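Local coordinates for repeat Five Residue (Rfr) protein or pentapeptide repeat protein (Cyanothece, PDB 2O6W) that is of unknown function but folds, as a pentapeptide repeat protein, into a right-handed quadrilateral beta helix, at residues 61-66 against 81-86; 67-72 against 88-93. All blocks are in the same frame, centred on the assembly; numbering follows the deposited sequence.

Interaction 1: residues 61-66 against 81-86; sequences ANLSNA and AILVET
Ala61 and Ile82 open the contact between two segments that run in the same direction, with Asn62 CA and Ile82 CA 4.6 Å apart. Ile82 N donates to Ala61 O, and Leu63 N returns a bond to Ile82 O at 2.7 Å, both with N-H...O angles of 170°; this pair of bonds makes the single bridge of Asn62 with Ile82. Each segment then enters a type II turn, Leu63 to Ala66 and Leu83 to Thr86, and Asn65 N reaches Val84 O across the stacked turns (2.8 Å).

Asn62 has CG anti to its backbone N (chi1 -166°), and its OD1 takes two donors: Ser64 N at 3.0 Å, in the carbonyl plane, which closes an Asx turn, and Ser64 OG at 2.8 Å. The other amide atom, ND2, lies 3.7 Å from Ile82 CD1. Ser64 OG also touches Ile82 CG2 and receives a weak bond from Val84 N. An alanine in place of Asn62 would probably leave Ser64 N and OG without their shared acceptor and the serine hydroxyl freer to turn. On the buried side, Leu63 CB meets Leu83 CD2 at 3.3 Å, the two leucines side by side and pointing the same way.

The neighbours are loops: Cys18, Leu20 and Gly22 make backbone hydrogen bonds to 61-66, while Asn102 and Leu103 adjoin 81-86 from the next coil.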
ATOM      1  N   ALA A  61      -0.417  -1.596 -10.924  1.00 33.36           N
ATOM      2  CA  ALA A  61      -1.264  -0.409 -10.868  1.00 34.16           C
ATOM      3  C   ALA A  61      -0.405   0.847 -10.727  1.00 34.58           C
ATOM      4  O   ALA A  61       0.715   0.794 -10.218  1.00 35.53           O
ATOM      5  CB  ALA A  61      -2.237  -0.507  -9.701  1.00 31.77           C
ATOM      6  N   ASN A  62      -0.926   1.975 -11.194  1.00 35.22           N
ATOM      7  CA  ASN A  62      -0.206   3.233 -11.081  1.00 33.94           C
ATOM      8  C   ASN A  62      -0.973   4.094 -10.080  1.00 33.56           C
ATOM      9  O   ASN A  62      -2.100   4.505 -10.342  1.00 34.52           O
ATOM     10  CB  ASN A  62      -0.130   3.957 -12.425  1.00 33.87           C
ATOM     11  CG  ASN A  62       0.888   5.095 -12.416  1.00 37.00           C
ATOM     12  OD1 ASN A  62       1.032   5.818 -11.424  1.00 36.43           O
ATOM     13  ND2 ASN A  62       1.584   5.269 -13.527  1.00 39.41           N
ATOM     14  N   LEU A  63      -0.348   4.352  -8.936  1.00 32.57           N
ATOM     15  CA  LEU A  63      -0.948   5.143  -7.882  1.00 32.16           C
ATOM     16  C   LEU A  63      -0.121   6.392  -7.596  1.00 32.74           C
ATOM     17  O   LEU A  63      -0.271   7.026  -6.550  1.00 32.01           O
ATOM     18  CB  LEU A  63      -1.078   4.293  -6.616  1.00 32.03           C
ATOM     19  CG  LEU A  63      -2.234   3.288  -6.593  1.00 33.96           C
ATOM     20  CD1 LEU A  63      -1.922   2.126  -5.657  1.00 34.32           C
ATOM     21  CD2 LEU A  63      -3.497   4.003  -6.157  1.00 31.93           C
ATOM     22  N   SER A  64       0.752   6.741  -8.535  1.00 33.11           N
ATOM     23  CA  SER A  64       1.626   7.910  -8.408  1.00 33.36           C
ATOM     24  C   SER A  64       0.917   9.178  -7.920  1.00 31.28           C
ATOM     25  O   SER A  64      -0.112   9.568  -8.458  1.00 29.82           O
ATOM     26  CB  SER A  64       2.292   8.201  -9.756  1.00 34.28           C
ATOM     27  OG  SER A  64       3.162   7.142 -10.129  1.00 37.91           O
ATOM     28  N   ASN A  65       1.468   9.808  -6.889  1.00 30.78           N
ATOM     29  CA  ASN A  65       0.897  11.042  -6.368  1.00 31.16           C
ATOM     30  C   ASN A  65      -0.498  10.864  -5.790  1.00 31.34           C
ATOM     31  O   ASN A  65      -1.210  11.844  -5.554  1.00 30.45           O
ATOM     32  CB  ASN A  65       0.854  12.094  -7.482  1.00 33.22           C
ATOM     33  CG  ASN A  65       2.233  12.448  -7.997  1.00 37.45           C
ATOM     34  OD1 ASN A  65       2.995  13.152  -7.330  1.00 43.68           O
ATOM     35  ND2 ASN A  65       2.574  11.946  -9.174  1.00 36.80           N
ATOM     36  N   ALA A  66      -0.905   9.618  -5.572  1.00 30.98           N
ATOM     37  CA  ALA A  66      -2.224   9.370  -4.998  1.00 29.68           C
ATOM     38  C   ALA A  66      -2.126   9.550  -3.491  1.00 27.34           C
ATOM     39  O   ALA A  66      -1.041   9.480  -2.928  1.00 27.10           O
ATOM     40  CB  ALA A  66      -2.689   7.966  -5.322  1.00 27.66           C
ATOM     41  N   ALA A  81       4.062  -2.358  -8.921  1.00 34.87           N
ATOM     42  CA  ALA A  81       3.180  -1.202  -8.924  1.00 33.66           C
ATOM     43  C   ALA A  81       3.995   0.087  -8.967  1.00 34.22           C
ATOM     44  O   ALA A  81       5.144   0.127  -8.525  1.00 35.04           O
ATOM     45  CB  ALA A  81       2.310  -1.223  -7.686  1.00 32.79           C
ATOM     46  N   ILE A  82       3.402   1.141  -9.509  1.00 33.55           N
ATOM     47  CA  ILE A  82       4.068   2.435  -9.594  1.00 32.85           C
ATOM     48  C   ILE A  82       3.466   3.322  -8.507  1.00 32.88           C
ATOM     49  O   ILE A  82       2.271   3.621  -8.530  1.00 30.77           O
ATOM     50  CB  ILE A  82       3.846   3.079 -10.991  1.00 34.13           C
ATOM     51  CG1 ILE A  82       4.384   2.132 -12.073  1.00 33.87           C
ATOM     52  CG2 ILE A  82       4.527   4.442 -11.066  1.00 29.49           C
ATOM     53  CD1 ILE A  82       4.048   2.541 -13.479  1.00 37.60           C
ATOM     54  N   LEU A  83       4.301   3.735  -7.557  1.00 33.02           N
ATOM     55  CA  LEU A  83       3.857   4.562  -6.444  1.00 33.86           C
ATOM     56  C   LEU A  83       4.775   5.766  -6.246  1.00 34.18           C
ATOM     57  O   LEU A  83       5.199   6.059  -5.128  1.00 34.66           O
ATOM     58  CB  LEU A  83       3.826   3.715  -5.165  1.00 34.22           C
ATOM     59  CG  LEU A  83       3.064   2.393  -5.279  1.00 36.21           C
ATOM     60  CD1 LEU A  83       3.313   1.523  -4.072  1.00 37.52           C
ATOM     61  CD2 LEU A  83       1.586   2.679  -5.431  1.00 38.93           C
ATOM     62  N   VAL A  84       5.073   6.465  -7.333  1.00 33.92           N
ATOM     63  CA  VAL A  84       5.949   7.628  -7.282  1.00 33.61           C
ATOM     64  C   VAL A  84       5.313   8.813  -6.559  1.00 33.93           C
ATOM     65  O   VAL A  84       4.261   9.299  -6.962  1.00 35.32           O
ATOM     66  CB  VAL A  84       6.358   8.060  -8.713  1.00 33.19           C
ATOM     67  CG1 VAL A  84       7.123   9.375  -8.676  1.00 31.81           C
ATOM     68  CG2 VAL A  84       7.210   6.971  -9.349  1.00 30.38           C
ATOM     69  N   GLU A  85       5.964   9.274  -5.496  1.00 35.33           N
ATOM     70  CA  GLU A  85       5.475  10.405  -4.716  1.00 38.11           C
ATOM     71  C   GLU A  85       4.092  10.158  -4.126  1.00 37.79           C
ATOM     72  O   GLU A  85       3.328  11.096  -3.907  1.00 40.52           O
ATOM     73  CB  GLU A  85       5.439  11.665  -5.580  1.00 39.87           C
ATOM     74  CG  GLU A  85       6.806  12.244  -5.887  1.00 48.59           C
ATOM     75  CD  GLU A  85       6.778  13.242  -7.037  1.00 54.36           C
ATOM     76  OE1 GLU A  85       6.018  14.235  -6.961  1.00 56.90           O
ATOM     77  OE2 GLU A  85       7.519  13.029  -8.025  1.00 59.21           O
ATOM     78  N   THR A  86       3.775   8.897  -3.863  1.00 35.13           N
ATOM     79  CA  THR A  86       2.484   8.537  -3.296  1.00 33.16           C
ATOM     80  C   THR A  86       2.485   8.801  -1.796  1.00 32.68           C
ATOM     81  O   THR A  86       3.511   8.625  -1.133  1.00 32.53           O
ATOM     82  CB  THR A  86       2.184   7.037  -3.532  1.00 33.84           C
ATOM     83  OG1 THR A  86       2.130   6.775  -4.940  1.00 33.66           O
ATOM     84  CG2 THR A  86       0.864   6.634  -2.886  1.00 31.58           C
TER

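Interaction 2: residues 67-72 against 88-93; sequences NLYQSD and LSETDL
Two successive coils of the pentapeptide-repeat helix meet where Gln70 and Ser89 join stacked type II turns, Leu68 to Ser71 and Leu88 to Thr91. Gln70 N donates to Ser89 O at 3.0 Å and 178°, and Asp92 N to Ser71 O, a bond of the single bridge between Asp72 and Asp92. Gln70 CA adds a C-H...O contact to Glu90 O, nearly straight at 173°.

On the outer surface of the coils, Gln70 and Glu90 run side by side. NE2 of Gln70 meets Glu90 OE2 at 3.1 Å, 27° out of the amide plane, while Gln70 OE1 accepts from Arg27, so the two bonds together probably restrain the amide's rotation. Over one face of the Tyr69 ring packs Gln70 CG, offset toward the rim; Ser89 OG lies at the ring's edge, 3.2 Å from Tyr69 CD1. That hydroxyl bonds to Asn87. The near-parallel carboxylates of Asp72 and Asp92 bring their OD2 atoms to 4.3 Å, a likely repulsion that the salt bridge of Asp92 to Lys33 probably eases; Ser74 and Glu94 hold the OD1 atoms of Asp72 and Asp92 respectively.

Inside, Leu68 CD1 touches Leu88 CD2 at 3.5 Å, and Thr91 OG1 bonds back to Leu88 O. Leucines stacked in register within, with polar side chains on the outer surface, are typical of the right-handed quadrilateral beta helix of pentapeptide repeat proteins.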
ATOM      1  N   ASN A  67      -3.258   9.801  -2.846  1.00 27.30           N
ATOM      2  CA  ASN A  67      -3.274   9.970  -1.400  1.00 27.97           C
ATOM      3  C   ASN A  67      -3.941   8.787  -0.699  1.00 27.91           C
ATOM      4  O   ASN A  67      -5.153   8.573  -0.830  1.00 27.86           O
ATOM      5  CB  ASN A  67      -4.002  11.259  -1.010  1.00 26.67           C
ATOM      6  CG  ASN A  67      -4.077  11.438   0.493  1.00 29.79           C
ATOM      7  OD1 ASN A  67      -3.179  10.997   1.218  1.00 30.30           O
ATOM      8  ND2 ASN A  67      -5.127  12.095   0.971  1.00 26.66           N
ATOM      9  N   LEU A  68      -3.148   8.023   0.046  1.00 27.36           N
ATOM     10  CA  LEU A  68      -3.668   6.861   0.769  1.00 28.18           C
ATOM     11  C   LEU A  68      -3.463   7.007   2.274  1.00 27.19           C
ATOM     12  O   LEU A  68      -3.487   6.027   3.017  1.00 25.79           O
ATOM     13  CB  LEU A  68      -2.984   5.590   0.264  1.00 24.45           C
ATOM     14  CG  LEU A  68      -3.263   5.320  -1.220  1.00 24.87           C
ATOM     15  CD1 LEU A  68      -2.350   4.223  -1.754  1.00 24.69           C
ATOM     16  CD2 LEU A  68      -4.721   4.937  -1.382  1.00 23.33           C
ATOM     17  N   TYR A  69      -3.273   8.250   2.708  1.00 28.48           N
ATOM     18  CA  TYR A  69      -3.065   8.573   4.117  1.00 30.72           C
ATOM     19  C   TYR A  69      -3.972   7.777   5.060  1.00 28.69           C
ATOM     20  O   TYR A  69      -5.188   7.746   4.885  1.00 27.16           O
ATOM     21  CB  TYR A  69      -3.276  10.074   4.340  1.00 29.81           C
ATOM     22  CG  TYR A  69      -3.130  10.499   5.778  1.00 31.39           C
ATOM     23  CD1 TYR A  69      -1.910  10.388   6.436  1.00 32.99           C
ATOM     24  CD2 TYR A  69      -4.218  11.002   6.490  1.00 33.60           C
ATOM     25  CE1 TYR A  69      -1.777  10.764   7.769  1.00 37.19           C
ATOM     26  CE2 TYR A  69      -4.096  11.380   7.819  1.00 34.73           C
ATOM     27  CZ  TYR A  69      -2.875  11.260   8.455  1.00 37.26           C
ATOM     28  OH  TYR A  69      -2.752  11.634   9.777  1.00 40.49           O
ATOM     29  N   GLN A  70      -3.355   7.136   6.051  1.00 27.39           N
ATOM     30  CA  GLN A  70      -4.051   6.333   7.058  1.00 27.69           C
ATOM     31  C   GLN A  70      -4.936   5.217   6.532  1.00 27.79           C
ATOM     32  O   GLN A  70      -5.863   4.798   7.210  1.00 27.43           O
ATOM     33  CB  GLN A  70      -4.890   7.229   7.970  1.00 26.34           C
ATOM     34  CG  GLN A  70      -4.078   8.122   8.871  1.00 30.25           C
ATOM     35  CD  GLN A  70      -4.927   8.778   9.945  1.00 31.86           C
ATOM     36  OE1 GLN A  70      -5.976   9.356   9.658  1.00 36.47           O
ATOM     37  NE2 GLN A  70      -4.472   8.699  11.189  1.00 33.26           N
ATOM     38  N   SER A  71      -4.662   4.739   5.325  1.00 28.81           N
ATOM     39  CA  SER A  71      -5.450   3.660   4.749  1.00 28.71           C
ATOM     40  C   SER A  71      -4.911   2.292   5.179  1.00 29.37           C
ATOM     41  O   SER A  71      -3.716   2.135   5.436  1.00 30.61           O
ATOM     42  CB  SER A  71      -5.432   3.754   3.224  1.00 27.69           C
ATOM     43  OG  SER A  71      -6.368   4.712   2.758  1.00 29.60           O
ATOM     44  N   ASP A  72      -5.796   1.306   5.276  1.00 29.00           N
ATOM     45  CA  ASP A  72      -5.383  -0.044   5.642  1.00 29.22           C
ATOM     46  C   ASP A  72      -5.088  -0.763   4.322  1.00 29.05           C
ATOM     47  O   ASP A  72      -5.960  -0.872   3.456  1.00 24.97           O
ATOM     48  CB  ASP A  72      -6.511  -0.778   6.390  1.00 31.51           C
ATOM     49  CG  ASP A  72      -6.065  -2.130   6.965  1.00 36.84           C
ATOM     50  OD1 ASP A  72      -5.215  -2.815   6.338  1.00 35.97           O
ATOM     51  OD2 ASP A  72      -6.585  -2.524   8.039  1.00 38.29           O
ATOM     52  N   LEU A  88       1.770   7.441   1.444  1.00 28.73           N
ATOM     53  CA  LEU A  88       1.451   6.209   2.162  1.00 28.83           C
ATOM     54  C   LEU A  88       1.707   6.359   3.655  1.00 28.61           C
ATOM     55  O   LEU A  88       1.904   5.364   4.350  1.00 28.23           O
ATOM     56  CB  LEU A  88       2.291   5.039   1.635  1.00 26.62           C
ATOM     57  CG  LEU A  88       2.087   4.698   0.161  1.00 27.39           C
ATOM     58  CD1 LEU A  88       3.198   3.797  -0.328  1.00 26.53           C
ATOM     59  CD2 LEU A  88       0.720   4.053  -0.026  1.00 26.72           C
ATOM     60  N   SER A  89       1.716   7.591   4.157  1.00 28.75           N
ATOM     61  CA  SER A  89       1.978   7.792   5.578  1.00 30.61           C
ATOM     62  C   SER A  89       0.874   7.237   6.478  1.00 29.60           C
ATOM     63  O   SER A  89      -0.317   7.321   6.168  1.00 29.27           O
ATOM     64  CB  SER A  89       2.223   9.275   5.889  1.00 30.38           C
ATOM     65  OG  SER A  89       1.143  10.077   5.462  1.00 37.93           O
ATOM     66  N   GLU A  90       1.300   6.652   7.592  1.00 31.00           N
ATOM     67  CA  GLU A  90       0.412   6.043   8.573  1.00 31.99           C
ATOM     68  C   GLU A  90      -0.501   4.973   7.985  1.00 30.35           C
ATOM     69  O   GLU A  90      -1.602   4.742   8.480  1.00 29.88           O
ATOM     70  CB  GLU A  90      -0.405   7.119   9.286  1.00 35.39           C
ATOM     71  CG  GLU A  90       0.480   8.129   9.978  1.00 42.14           C
ATOM     72  CD  GLU A  90      -0.227   8.898  11.075  1.00 50.20           C
ATOM     73  OE1 GLU A  90       0.391   9.849  11.607  1.00 53.04           O
ATOM     74  OE2 GLU A  90      -1.385   8.548  11.415  1.00 51.44           O
ATOM     75  N   THR A  91      -0.044   4.319   6.925  1.00 28.60           N
ATOM     76  CA  THR A  91      -0.828   3.252   6.324  1.00 29.86           C
ATOM     77  C   THR A  91      -0.427   1.923   6.951  1.00 30.89           C
ATOM     78  O   THR A  91       0.661   1.786   7.516  1.00 30.95           O
ATOM     79  CB  THR A  91      -0.602   3.138   4.797  1.00 27.78           C
ATOM     80  OG1 THR A  91       0.800   2.965   4.519  1.00 26.97           O
ATOM     81  CG2 THR A  91      -1.134   4.375   4.093  1.00 25.62           C
ATOM     82  N   ASP A  92      -1.313   0.942   6.859  1.00 32.30           N
ATOM     83  CA  ASP A  92      -1.012  -0.376   7.395  1.00 33.82           C
ATOM     84  C   ASP A  92      -0.637  -1.228   6.179  1.00 32.60           C
ATOM     85  O   ASP A  92      -1.494  -1.577   5.376  1.00 33.38           O
ATOM     86  CB  ASP A  92      -2.239  -0.958   8.110  1.00 36.85           C
ATOM     87  CG  ASP A  92      -1.938  -2.273   8.826  1.00 43.47           C
ATOM     88  OD1 ASP A  92      -0.982  -2.968   8.421  1.00 45.92           O
ATOM     89  OD2 ASP A  92      -2.670  -2.625   9.784  1.00 45.91           O
ATOM     90  N   LEU A  93       0.650  -1.529   6.029  1.00 32.10           N
ATOM     91  CA  LEU A  93       1.121  -2.346   4.914  1.00 31.55           C
ATOM     92  C   LEU A  93       1.665  -3.693   5.402  1.00 32.61           C
ATOM     93  O   LEU A  93       2.560  -4.275   4.791  1.00 30.66           O
ATOM     94  CB  LEU A  93       2.193  -1.588   4.118  1.00 29.16           C
ATOM     95  CG  LEU A  93       1.622  -0.639   3.053  1.00 29.68           C
ATOM     96  CD1 LEU A  93       2.617   0.448   2.680  1.00 25.93           C
ATOM     97  CD2 LEU A  93       1.227  -1.459   1.827  1.00 26.54           C
TER

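Interactions 1 and 2 stack consecutive coils of the same beta helix; their segments alternate along the chain, and 61-66 runs straight into 67-72. Both combine an interior leucine pair with a partly exposed outer surface, but interaction 1 includes two exposed residues, Asn65 and Glu85, whereas interaction 2 has none and its centre lies nearer that of the chain (about 7 Å against about 10 Å). The inward sides join where Thr86 CG2 comes within 4.2 Å of Leu68 CD1. Outside, interaction 1 sets an asparagine–serine network beside aliphatic side chains, with the single carboxylate of Glu85; interaction 2 gathers those of Asp72, Glu90 and Asp92 around an aromatic ring, with Arg27 and Lys33 as basic partners nearby.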